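Local coordinates for UDP-N-Acetylglucosamine 2-Epimerase (Thermus thermophilus, PDB 1V4V), which probably interconverts UDP-N-acetylglucosamine and UDP-N-acetylmannosamine by epimerisation at C2 of the sugar, as a homodimeric enzyme of the GT-B fold, at residues 152-155 with 156-159; 246-249 with 250-254; 269-272 with 273-277; 327-330 with 331-335. All blocks are in the same frame, centred on the assembly; numbering follows the deposited sequence.

How the contacts relate
The four contacts are all local, each at a helix terminus, and they divide between the two Rossmann-like domains of the GT-B fold. Contact 1, at the N-terminus of its helix, belongs to the domain built on the seven-stranded parallel sheet; contacts 2, 3 and 4, at C-terminal ends, belong to the domain with the six-stranded one. Contacts 1 and 2 are farthest apart, with centres about 45 Å apart on opposite sides of the chain's centre. Contacts 3 and 4 meet directly: Leu277 CD1 lies 3.6 Å from Leu331 CD2, and Leu277 CD2 lies 3.8 Å from Leu332 CD2. Contact 2 remains about 12 Å from contact 4 and about 13 Å from contact 3 (nearest atoms).

Contact 1 (152-155 with 156-159); sequences APTP and LAKA
Thr154 OG1 accepts a hydrogen bond from Ala157 N at 3.1 Å, with an N-H...O angle of 155°, and this capping bond closes the N-terminal end of helix 155-162. The threonine rotamer makes it possible: OG1 sits between its own backbone N and carbonyl carbon (chi1 64°), which swings the hydroxyl over the first turn, while CG2 is carried to the side of the backbone N. OG1 also lies 3.7 Å from Leu156 CB. The carbonyl of the same residue extends the grip, since Thr154 O accepts from Lys158 N, and one residue later Pro155 O accepts from Ala159 N at 2.9 Å. Pro155, as the first helical residue, has no N-H to offer, and at this position none is needed for the helical bonding pattern.

Beneath the polar cap lies a small apolar cluster. Ala157 CB points back toward the incoming chain and meets Ala152 CB at 3.8 Å and the ring carbon Pro153 CD at 3.7 Å. Lys158 leads away from here: its CG is anti to the backbone N (chi1 172°) and the chain beyond is fully extended, running past Ile171 and Val173 so that NZ reaches a salt bridge with Glu168. Ala152 itself ends strand 149-152 and makes a backbone hydrogen bond with Leu172 of the neighbouring strand 171-173. The geometry is that of a threonine N-cap at a strand-to-helix turn, beside the parallel beta-sheet of a Rossmann-like alpha/beta domain of the GT-B fold.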
ATOM      1  N   ALA A 152      10.931  -1.390  11.732  1.00 23.83           N
ATOM      2  CA  ALA A 152      11.609  -2.524  11.113  1.00 24.37           C
ATOM      3  C   ALA A 152      12.337  -3.388  12.133  1.00 24.86           C
ATOM      4  O   ALA A 152      13.064  -2.883  12.980  1.00 25.49           O
ATOM      5  CB  ALA A 152      12.589  -2.027  10.066  1.00 23.46           C
ATOM      6  N   PRO A 153      12.153  -4.712  12.054  1.00 26.96           N
ATOM      7  CA  PRO A 153      12.818  -5.609  13.002  1.00 27.73           C
ATOM      8  C   PRO A 153      14.325  -5.732  12.774  1.00 29.39           C
ATOM      9  O   PRO A 153      15.082  -5.961  13.712  1.00 31.56           O
ATOM     10  CB  PRO A 153      12.090  -6.933  12.784  1.00 27.74           C
ATOM     11  CG  PRO A 153      11.769  -6.884  11.308  1.00 27.81           C
ATOM     12  CD  PRO A 153      11.272  -5.464  11.140  1.00 24.64           C
ATOM     13  N   THR A 154      14.754  -5.550  11.529  1.00 29.56           N
ATOM     14  CA  THR A 154      16.167  -5.682  11.176  1.00 31.19           C
ATOM     15  C   THR A 154      16.641  -4.630  10.183  1.00 33.21           C
ATOM     16  O   THR A 154      15.836  -3.941   9.554  1.00 31.41           O
ATOM     17  CB  THR A 154      16.437  -7.038  10.501  1.00 32.18           C
ATOM     18  OG1 THR A 154      15.718  -7.091   9.260  1.00 31.40           O
ATOM     19  CG2 THR A 154      15.985  -8.190  11.390  1.00 32.09           C
ATOM     20  N   PRO A 155      17.970  -4.502  10.024  1.00 32.97           N
ATOM     21  CA  PRO A 155      18.548  -3.536   9.088  1.00 33.35           C
ATOM     22  C   PRO A 155      18.108  -3.900   7.668  1.00 33.99           C
ATOM     23  O   PRO A 155      17.879  -3.027   6.831  1.00 34.75           O
ATOM     24  CB  PRO A 155      20.049  -3.717   9.295  1.00 35.28           C
ATOM     25  CG  PRO A 155      20.134  -4.063  10.756  1.00 34.76           C
ATOM     26  CD  PRO A 155      19.015  -5.066  10.901  1.00 34.27           C
ATOM     27  N   LEU A 156      17.986  -5.200   7.408  1.00 34.23           N
ATOM     28  CA  LEU A 156      17.563  -5.682   6.100  1.00 34.45           C
ATOM     29  C   LEU A 156      16.139  -5.214   5.795  1.00 34.21           C
ATOM     30  O   LEU A 156      15.830  -4.808   4.669  1.00 33.77           O
ATOM     31  CB  LEU A 156      17.622  -7.209   6.048  1.00 36.47           C
ATOM     32  CG  LEU A 156      17.057  -7.851   4.777  1.00 39.00           C
ATOM     33  CD1 LEU A 156      17.839  -7.369   3.560  1.00 41.47           C
ATOM     34  CD2 LEU A 156      17.127  -9.362   4.895  1.00 41.96           C
ATOM     35  N   ALA A 157      15.271  -5.279   6.798  1.00 31.34           N
ATOM     36  CA  ALA A 157      13.892  -4.843   6.622  1.00 31.22           C
ATOM     37  C   ALA A 157      13.885  -3.355   6.281  1.00 30.26           C
ATOM     38  O   ALA A 157      13.124  -2.913   5.420  1.00 28.99           O
ATOM     39  CB  ALA A 157      13.085  -5.105   7.893  1.00 29.89           C
ATOM     40  N   LYS A 158      14.743  -2.590   6.951  1.00 29.24           N
ATOM     41  CA  LYS A 158      14.839  -1.157   6.695  1.00 29.53           C
ATOM     42  C   LYS A 158      15.306  -0.937   5.261  1.00 30.29           C
ATOM     43  O   LYS A 158      14.802  -0.056   4.565  1.00 28.82           O
ATOM     44  CB  LYS A 158      15.827  -0.496   7.661  1.00 29.59           C
ATOM     45  CG  LYS A 158      16.120   0.967   7.338  1.00 29.68           C
ATOM     46  CD  LYS A 158      17.048   1.619   8.356  1.00 30.61           C
ATOM     47  CE  LYS A 158      17.368   3.056   7.949  1.00 33.46           C
ATOM     48  NZ  LYS A 158      18.233   3.763   8.932  1.00 32.88           N
ATOM     49  N   ALA A 159      16.267  -1.747   4.825  1.00 31.32           N
ATOM     50  CA  ALA A 159      16.793  -1.636   3.469  1.00 33.15           C
ATOM     51  C   ALA A 159      15.686  -1.887   2.446  1.00 32.98           C
ATOM     52  O   ALA A 159      15.662  -1.257   1.392  1.00 33.94           O
ATOM     53  CB  ALA A 159      17.933  -2.618   3.263  1.00 34.84           C
TER

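Contact 2 (246-249 with 250-254); sequences AVFP and VLKGV
A cation-pi and CH-pi pairing of Phe248 with Lys252, one turn apart, marks this contact at the C-terminal end of helix 241-251. Lys252 CE lies over one face of the phenyl ring, 3.7 Å from the Phe248 ring centroid and offset toward the rim. The ammonium is less central: NZ of Lys252 stands 4.6 Å from the same centroid, 31° off the ring normal. The lysine chain reaches this place by bending at chi2 (-69°), which brings it alongside the phenylalanine with both side chains pointing the same way. Lys252 N also donates to Phe248 O at 2.9 Å.

The helix is the connection of a beta-alpha-beta unit between strands 232-236 and 257-260, and Leu251 packs on both strands through Tyr235, Phe257 and Leu259. Val250 packs on Ala218 and Gln219 of helix 214-227. Pro249 lacks an N-H and kinks the helix, yet Leu251 N still gives Val247 O a straight bond (170° at the hydrogen), and Val250 N a weak one. At Lys252 the chain leaves helical angles, in a type II turn from Leu251 to Val254, with Gly253 at a positive phi. One water bridges the carbonyls, donating to Pro249 O at 2.7 Å and to Lys252 O.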
ATOM      1  N   ALA A 246       6.466 -43.459  20.942  1.00 27.54           N
ATOM      2  CA  ALA A 246       7.918 -43.512  20.873  1.00 25.78           C
ATOM      3  C   ALA A 246       8.598 -43.126  22.182  1.00 24.89           C
ATOM      4  O   ALA A 246       9.494 -43.825  22.649  1.00 26.08           O
ATOM      5  CB  ALA A 246       8.417 -42.601  19.750  1.00 25.94           C
ATOM      6  N   VAL A 247       8.169 -42.019  22.779  1.00 26.36           N
ATOM      7  CA  VAL A 247       8.809 -41.535  24.003  1.00 26.33           C
ATOM      8  C   VAL A 247       8.338 -42.094  25.346  1.00 27.03           C
ATOM      9  O   VAL A 247       9.150 -42.305  26.247  1.00 25.77           O
ATOM     10  CB  VAL A 247       8.766 -39.989  24.053  1.00 28.21           C
ATOM     11  CG1 VAL A 247       9.380 -39.432  22.784  1.00 28.18           C
ATOM     12  CG2 VAL A 247       7.337 -39.495  24.198  1.00 30.78           C
ATOM     13  N   PHE A 248       7.041 -42.340  25.494  1.00 27.63           N
ATOM     14  CA  PHE A 248       6.533 -42.871  26.759  1.00 27.44           C
ATOM     15  C   PHE A 248       7.209 -44.156  27.243  1.00 28.34           C
ATOM     16  O   PHE A 248       7.647 -44.235  28.390  1.00 27.38           O
ATOM     17  CB  PHE A 248       5.015 -43.076  26.663  1.00 28.48           C
ATOM     18  CG  PHE A 248       4.214 -41.870  27.065  1.00 29.04           C
ATOM     19  CD1 PHE A 248       4.640 -40.589  26.738  1.00 30.40           C
ATOM     20  CD2 PHE A 248       3.022 -42.017  27.766  1.00 29.96           C
ATOM     21  CE1 PHE A 248       3.894 -39.470  27.104  1.00 33.07           C
ATOM     22  CE2 PHE A 248       2.268 -40.904  28.137  1.00 31.72           C
ATOM     23  CZ  PHE A 248       2.704 -39.630  27.806  1.00 30.27           C
ATOM     24  N   PRO A 249       7.310 -45.182  26.383  1.00 30.18           N
ATOM     25  CA  PRO A 249       7.953 -46.422  26.832  1.00 31.26           C
ATOM     26  C   PRO A 249       9.402 -46.263  27.297  1.00 31.05           C
ATOM     27  O   PRO A 249       9.901 -47.055  28.103  1.00 30.57           O
ATOM     28  CB  PRO A 249       7.818 -47.340  25.614  1.00 33.17           C
ATOM     29  CG  PRO A 249       7.782 -46.384  24.467  1.00 34.85           C
ATOM     30  CD  PRO A 249       6.873 -45.298  24.982  1.00 32.59           C
ATOM     31  N   VAL A 250      10.073 -45.231  26.799  1.00 27.02           N
ATOM     32  CA  VAL A 250      11.460 -44.991  27.168  1.00 25.23           C
ATOM     33  C   VAL A 250      11.617 -44.100  28.399  1.00 23.68           C
ATOM     34  O   VAL A 250      12.400 -44.410  29.296  1.00 25.37           O
ATOM     35  CB  VAL A 250      12.241 -44.324  26.008  1.00 25.77           C
ATOM     36  CG1 VAL A 250      13.657 -44.001  26.458  1.00 25.11           C
ATOM     37  CG2 VAL A 250      12.257 -45.240  24.785  1.00 26.28           C
ATOM     38  N   LEU A 251      10.864 -43.007  28.444  1.00 23.77           N
ATOM     39  CA  LEU A 251      10.995 -42.054  29.537  1.00 24.42           C
ATOM     40  C   LEU A 251      10.066 -42.204  30.737  1.00 26.43           C
ATOM     41  O   LEU A 251      10.320 -41.605  31.776  1.00 25.50           O
ATOM     42  CB  LEU A 251      10.910 -40.628  28.982  1.00 24.61           C
ATOM     43  CG  LEU A 251      12.020 -40.294  27.970  1.00 25.59           C
ATOM     44  CD1 LEU A 251      11.813 -38.879  27.423  1.00 24.10           C
ATOM     45  CD2 LEU A 251      13.385 -40.417  28.630  1.00 24.03           C
ATOM     46  N   LYS A 252       8.990 -42.976  30.599  1.00 28.01           N
ATOM     47  CA  LYS A 252       8.096 -43.197  31.736  1.00 30.07           C
ATOM     48  C   LYS A 252       8.865 -44.078  32.704  1.00 29.37           C
ATOM     49  O   LYS A 252       9.465 -45.073  32.300  1.00 32.86           O
ATOM     50  CB  LYS A 252       6.820 -43.933  31.315  1.00 31.38           C
ATOM     51  CG  LYS A 252       5.761 -43.056  30.689  1.00 33.39           C
ATOM     52  CD  LYS A 252       5.148 -42.105  31.694  1.00 35.73           C
ATOM     53  CE  LYS A 252       4.074 -41.253  31.033  1.00 38.87           C
ATOM     54  NZ  LYS A 252       3.432 -40.295  31.972  1.00 42.60           N
ATOM     55  N   GLY A 253       8.854 -43.723  33.979  1.00 29.85           N
ATOM     56  CA  GLY A 253       9.567 -44.530  34.943  1.00 29.84           C
ATOM     57  C   GLY A 253      10.984 -44.051  35.184  1.00 30.09           C
ATOM     58  O   GLY A 253      11.678 -44.594  36.042  1.00 30.14           O
ATOM     59  N   VAL A 254      11.440 -43.061  34.415  1.00 27.04           N
ATOM     60  CA  VAL A 254      12.783 -42.534  34.640  1.00 25.53           C
ATOM     61  C   VAL A 254      12.604 -41.552  35.789  1.00 23.16           C
ATOM     62  O   VAL A 254      11.872 -40.572  35.672  1.00 25.03           O
ATOM     63  CB  VAL A 254      13.344 -41.800  33.399  1.00 26.12           C
ATOM     64  CG1 VAL A 254      14.671 -41.140  33.751  1.00 23.50           C
ATOM     65  CG2 VAL A 254      13.538 -42.795  32.257  1.00 27.16           C
TER
HETATM   66  O   HOH W   1       9.195 -47.061  30.749  1.00 44.27           O

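Contact 3 (269-272 with 273-277); sequences AALM and RASLL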
ATOM      1  N   ALA A 269       7.002 -20.478  29.058  1.00 26.86           N
ATOM      2  CA  ALA A 269       8.027 -19.445  29.160  1.00 26.27           C
ATOM      3  C   ALA A 269       8.617 -19.427  30.567  1.00 25.90           C
ATOM      4  O   ALA A 269       9.826 -19.261  30.744  1.00 25.09           O
ATOM      5  CB  ALA A 269       7.439 -18.073  28.824  1.00 28.01           C
ATOM      6  N   ALA A 270       7.756 -19.594  31.567  1.00 23.49           N
ATOM      7  CA  ALA A 270       8.198 -19.600  32.956  1.00 23.48           C
ATOM      8  C   ALA A 270       9.109 -20.802  33.210  1.00 21.82           C
ATOM      9  O   ALA A 270      10.146 -20.679  33.860  1.00 24.15           O
ATOM     10  CB  ALA A 270       6.990 -19.642  33.888  1.00 22.85           C
ATOM     11  N   LEU A 271       8.717 -21.961  32.689  1.00 22.53           N
ATOM     12  CA  LEU A 271       9.512 -23.174  32.856  1.00 22.08           C
ATOM     13  C   LEU A 271      10.898 -22.988  32.245  1.00 21.93           C
ATOM     14  O   LEU A 271      11.912 -23.301  32.866  1.00 20.69           O
ATOM     15  CB  LEU A 271       8.815 -24.355  32.185  1.00 22.34           C
ATOM     16  CG  LEU A 271       9.571 -25.687  32.176  1.00 22.57           C
ATOM     17  CD1 LEU A 271       9.851 -26.150  33.606  1.00 23.23           C
ATOM     18  CD2 LEU A 271       8.740 -26.716  31.436  1.00 20.83           C
HETATM   19  N   MSE A 272      10.942 -22.484  31.016  1.00 22.69           N
HETATM   20  CA  MSE A 272      12.223 -22.265  30.358  1.00 22.38           C
HETATM   21  C   MSE A 272      13.095 -21.298  31.149  1.00 22.38           C
HETATM   22  O   MSE A 272      14.286 -21.545  31.347  1.00 22.18           O
HETATM   23  CB  MSE A 272      12.019 -21.725  28.938  1.00 23.99           C
HETATM   24  CG  MSE A 272      11.425 -22.721  27.962  1.00 27.18           C
HETATM   25 SE   MSE A 272      11.484 -22.022  26.145  1.00 33.36          SE
HETATM   26  CE  MSE A 272       9.999 -20.804  26.268  1.00 35.93           C
ATOM     27  N   ARG A 273      12.506 -20.195  31.600  1.00 22.00           N
ATOM     28  CA  ARG A 273      13.253 -19.204  32.358  1.00 23.26           C
ATOM     29  C   ARG A 273      13.867 -19.811  33.622  1.00 23.44           C
ATOM     30  O   ARG A 273      14.949 -19.411  34.051  1.00 22.65           O
ATOM     31  CB  ARG A 273      12.348 -18.027  32.734  1.00 27.51           C
ATOM     32  CG  ARG A 273      13.100 -16.860  33.354  1.00 31.04           C
ATOM     33  CD  ARG A 273      12.170 -15.705  33.697  1.00 36.92           C
ATOM     34  NE  ARG A 273      11.250 -16.049  34.775  1.00 42.78           N
ATOM     35  CZ  ARG A 273      10.422 -15.187  35.356  1.00 45.15           C
ATOM     36  NH1 ARG A 273      10.395 -13.921  34.960  1.00 45.88           N
ATOM     37  NH2 ARG A 273       9.630 -15.589  36.341  1.00 45.70           N
ATOM     38  N   ALA A 274      13.180 -20.786  34.208  1.00 22.51           N
ATOM     39  CA  ALA A 274      13.673 -21.437  35.424  1.00 22.52           C
ATOM     40  C   ALA A 274      14.630 -22.592  35.131  1.00 22.88           C
ATOM     41  O   ALA A 274      15.099 -23.261  36.052  1.00 23.85           O
ATOM     42  CB  ALA A 274      12.494 -21.952  36.248  1.00 24.69           C
ATOM     43  N   SER A 275      14.928 -22.821  33.856  1.00 21.05           N
ATOM     44  CA  SER A 275      15.800 -23.926  33.470  1.00 20.07           C
ATOM     45  C   SER A 275      17.237 -23.515  33.168  1.00 20.51           C
ATOM     46  O   SER A 275      17.506 -22.374  32.788  1.00 20.29           O
ATOM     47  CB  SER A 275      15.217 -24.646  32.252  1.00 20.88           C
ATOM     48  OG  SER A 275      13.924 -25.161  32.537  1.00 22.80           O
ATOM     49  N   LEU A 276      18.150 -24.469  33.334  1.00 17.49           N
ATOM     50  CA  LEU A 276      19.574 -24.257  33.088  1.00 19.62           C
ATOM     51  C   LEU A 276      19.867 -24.427  31.607  1.00 19.02           C
ATOM     52  O   LEU A 276      20.869 -23.928  31.092  1.00 18.84           O
ATOM     53  CB  LEU A 276      20.412 -25.310  33.829  1.00 25.65           C
ATOM     54  CG  LEU A 276      20.389 -25.456  35.351  1.00 28.02           C
ATOM     55  CD1 LEU A 276      21.244 -26.655  35.752  1.00 31.55           C
ATOM     56  CD2 LEU A 276      20.915 -24.195  36.005  1.00 31.53           C
ATOM     57  N   LEU A 277      18.989 -25.154  30.929  1.00 18.50           N
ATOM     58  CA  LEU A 277      19.193 -25.464  29.523  1.00 18.05           C
ATOM     59  C   LEU A 277      17.901 -25.923  28.873  1.00 17.65           C
ATOM     60  O   LEU A 277      17.043 -26.508  29.534  1.00 17.84           O
ATOM     61  CB  LEU A 277      20.221 -26.593  29.422  1.00 17.52           C
ATOM     62  CG  LEU A 277      20.444 -27.326  28.103  1.00 18.09           C
ATOM     63  CD1 LEU A 277      21.216 -26.416  27.161  1.00 15.97           C
ATOM     64  CD2 LEU A 277      21.218 -28.628  28.347  1.00 17.20           C
TER
HETATM   65  O   HOH W   2      10.446 -18.680  35.842  1.00 27.64           O
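Leu271 O is gripped by two donors at the end of helix 265-273: Ser275 OG gives it a hydrogen bond of 2.8 Å, and Ala274 N a weak, strongly bent one of 3.1 Å. This is the helix-to-strand junction that leads into strand 275-280 of the six-stranded parallel sheet in a Rossmann-like domain. The serine comes from above the carbonyl plane, 39° out of it. Its torsion explains the reach: OG is anti to the carbonyl carbon and beside the backbone N (chi1 -60°), which turns the hydroxyl back to the last turn. Ser275 OG is also hydrogen-bonded to Thr202 OG1 of strand 200-203, so this buried hydroxyl joins the helix end to the neighbouring strand. With an alanine here, Leu271 O would probably lose its shorter bond and lean on the weak one from Ala274 N, and Thr202 OG1 would lose its serine partner.

The backbone carries the rest. Arg273 N donates to Ala269 O at 3.0 Å and Ala274 N to Ala270 O at 3.1 Å, both in the helical pattern, and then the chain tightens, Ser275 N donating to Met272 O from well above the carbonyl plane. Around them, Leu271 packs on Thr202 and Leu263, and the selenomethionine at Met272 on Leu292. The arginine is bent at chi3 (67°), which brings its guanidinium back beside the helix; there a water lying at the group's edge and in its plane accepts from Arg273 NE at 3.0 Å and donates to Ala270 O at 2.8 Å.

Contact 4 (327-330 with 331-335); sequences VVKG and LLENP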
ATOM      1  N   VAL A 327      27.247 -34.503  23.551  1.00 18.01           N
ATOM      2  CA  VAL A 327      27.099 -33.050  23.519  1.00 18.73           C
ATOM      3  C   VAL A 327      26.342 -32.501  24.724  1.00 18.76           C
ATOM      4  O   VAL A 327      26.775 -31.538  25.358  1.00 18.12           O
ATOM      5  CB  VAL A 327      26.394 -32.600  22.221  1.00 18.48           C
ATOM      6  CG1 VAL A 327      26.032 -31.123  22.294  1.00 20.67           C
ATOM      7  CG2 VAL A 327      27.321 -32.856  21.026  1.00 23.58           C
ATOM      8  N   VAL A 328      25.207 -33.104  25.044  1.00 17.31           N
ATOM      9  CA  VAL A 328      24.423 -32.616  26.171  1.00 16.39           C
ATOM     10  C   VAL A 328      25.161 -32.824  27.493  1.00 17.28           C
ATOM     11  O   VAL A 328      25.198 -31.929  28.341  1.00 16.89           O
ATOM     12  CB  VAL A 328      23.037 -33.299  26.202  1.00 16.58           C
ATOM     13  CG1 VAL A 328      22.244 -32.840  27.420  1.00 17.65           C
ATOM     14  CG2 VAL A 328      22.270 -32.939  24.924  1.00 17.61           C
ATOM     15  N   LYS A 329      25.758 -33.995  27.672  1.00 16.38           N
ATOM     16  CA  LYS A 329      26.487 -34.258  28.910  1.00 17.75           C
ATOM     17  C   LYS A 329      27.671 -33.292  29.017  1.00 17.84           C
ATOM     18  O   LYS A 329      27.928 -32.723  30.077  1.00 18.49           O
ATOM     19  CB  LYS A 329      26.983 -35.709  28.946  1.00 17.05           C
ATOM     20  CG  LYS A 329      27.831 -36.044  30.176  1.00 19.38           C
ATOM     21  CD  LYS A 329      28.195 -37.528  30.201  1.00 24.42           C
ATOM     22  CE  LYS A 329      29.008 -37.891  31.439  1.00 26.72           C
ATOM     23  NZ  LYS A 329      30.343 -37.236  31.453  1.00 27.02           N
ATOM     24  N   GLY A 330      28.381 -33.102  27.910  1.00 17.56           N
ATOM     25  CA  GLY A 330      29.523 -32.199  27.911  1.00 18.80           C
ATOM     26  C   GLY A 330      29.142 -30.773  28.270  1.00 19.69           C
ATOM     27  O   GLY A 330      29.831 -30.108  29.046  1.00 18.95           O
ATOM     28  N   LEU A 331      28.034 -30.299  27.714  1.00 17.84           N
ATOM     29  CA  LEU A 331      27.568 -28.942  27.978  1.00 18.65           C
ATOM     30  C   LEU A 331      27.135 -28.768  29.436  1.00 18.31           C
ATOM     31  O   LEU A 331      27.467 -27.768  30.073  1.00 20.03           O
ATOM     32  CB  LEU A 331      26.401 -28.597  27.047  1.00 20.49           C
ATOM     33  CG  LEU A 331      25.868 -27.166  27.172  1.00 24.15           C
ATOM     34  CD1 LEU A 331      26.980 -26.183  26.853  1.00 24.58           C
ATOM     35  CD2 LEU A 331      24.694 -26.963  26.229  1.00 25.68           C
ATOM     36  N   LEU A 332      26.398 -29.738  29.965  1.00 18.66           N
ATOM     37  CA  LEU A 332      25.940 -29.657  31.350  1.00 19.17           C
ATOM     38  C   LEU A 332      27.108 -29.670  32.331  1.00 21.22           C
ATOM     39  O   LEU A 332      26.971 -29.220  33.472  1.00 22.60           O
ATOM     40  CB  LEU A 332      24.961 -30.798  31.658  1.00 19.24           C
ATOM     41  CG  LEU A 332      23.578 -30.608  31.016  1.00 18.55           C
ATOM     42  CD1 LEU A 332      22.730 -31.867  31.173  1.00 20.55           C
ATOM     43  CD2 LEU A 332      22.891 -29.409  31.647  1.00 18.59           C
ATOM     44  N   GLU A 333      28.257 -30.176  31.890  1.00 20.85           N
ATOM     45  CA  GLU A 333      29.443 -30.202  32.741  1.00 21.22           C
ATOM     46  C   GLU A 333      30.441 -29.098  32.370  1.00 21.32           C
ATOM     47  O   GLU A 333      31.610 -29.143  32.757  1.00 22.56           O
ATOM     48  CB  GLU A 333      30.098 -31.590  32.678  1.00 23.98           C
ATOM     49  CG  GLU A 333      29.281 -32.620  33.455  1.00 28.81           C
ATOM     50  CD  GLU A 333      29.788 -34.048  33.335  1.00 34.55           C
ATOM     51  OE1 GLU A 333      29.419 -34.865  34.207  1.00 38.59           O
ATOM     52  OE2 GLU A 333      30.533 -34.362  32.381  1.00 34.40           O
ATOM     53  N   ASN A 334      29.967 -28.100  31.626  1.00 20.20           N
ATOM     54  CA  ASN A 334      30.808 -26.979  31.207  1.00 21.42           C
ATOM     55  C   ASN A 334      30.056 -25.698  31.566  1.00 21.39           C
ATOM     56  O   ASN A 334      29.423 -25.065  30.709  1.00 19.61           O
ATOM     57  CB  ASN A 334      31.059 -27.026  29.693  1.00 21.13           C
ATOM     58  CG  ASN A 334      32.226 -26.142  29.261  1.00 23.04           C
ATOM     59  OD1 ASN A 334      32.414 -25.042  29.778  1.00 24.38           O
ATOM     60  ND2 ASN A 334      33.009 -26.622  28.301  1.00 25.79           N
ATOM     61  N   PRO A 335      30.100 -25.305  32.847  1.00 21.97           N
ATOM     62  CA  PRO A 335      29.396 -24.088  33.263  1.00 22.06           C
ATOM     63  C   PRO A 335      29.820 -22.835  32.493  1.00 22.17           C
ATOM     64  O   PRO A 335      29.012 -21.924  32.281  1.00 22.44           O
ATOM     65  CB  PRO A 335      29.693 -24.004  34.766  1.00 23.35           C
ATOM     66  CG  PRO A 335      30.998 -24.744  34.911  1.00 24.89           C
ATOM     67  CD  PRO A 335      30.820 -25.921  33.974  1.00 21.10           C
TER
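The last turn of helix 321-332 carries this contact, and a lysine-glutamate pair one turn apart spans it. Lys329 NZ donates to Glu333 OE2 at 3.0 Å, a salt bridge in which the ammonium meets OE2 on its syn side, 26° out of the carboxylate plane. The two side chains cross at a slant: the lysine runs extended to CE and then bends at chi4 (-66°), which turns the ammonium toward the glutamate. Without the lysine, an alanine here is likely to leave the Glu333 carboxylate lacking this charged partner and freer to turn.

On the side facing the sheet Val328 CG1 packs on Leu332 CD1 at 3.9 Å, the two side chains lying side by side, while Leu331 sits against Val297. The backbone bonds weaken toward the end. Leu331 N donates to Val327 O at 2.9 Å and Leu332 N to Val328 O at 3.0 Å, but Glu333 N makes two weak bonds, to Lys329 O and to Gly330 O. Asn334 N then donates to Leu331 O, and Asn334 OD1 accepts from Glu337 N, capping helix 335-343. The result is a helix-to-helix corner on the flank of a Rossmann-like GT-B domain.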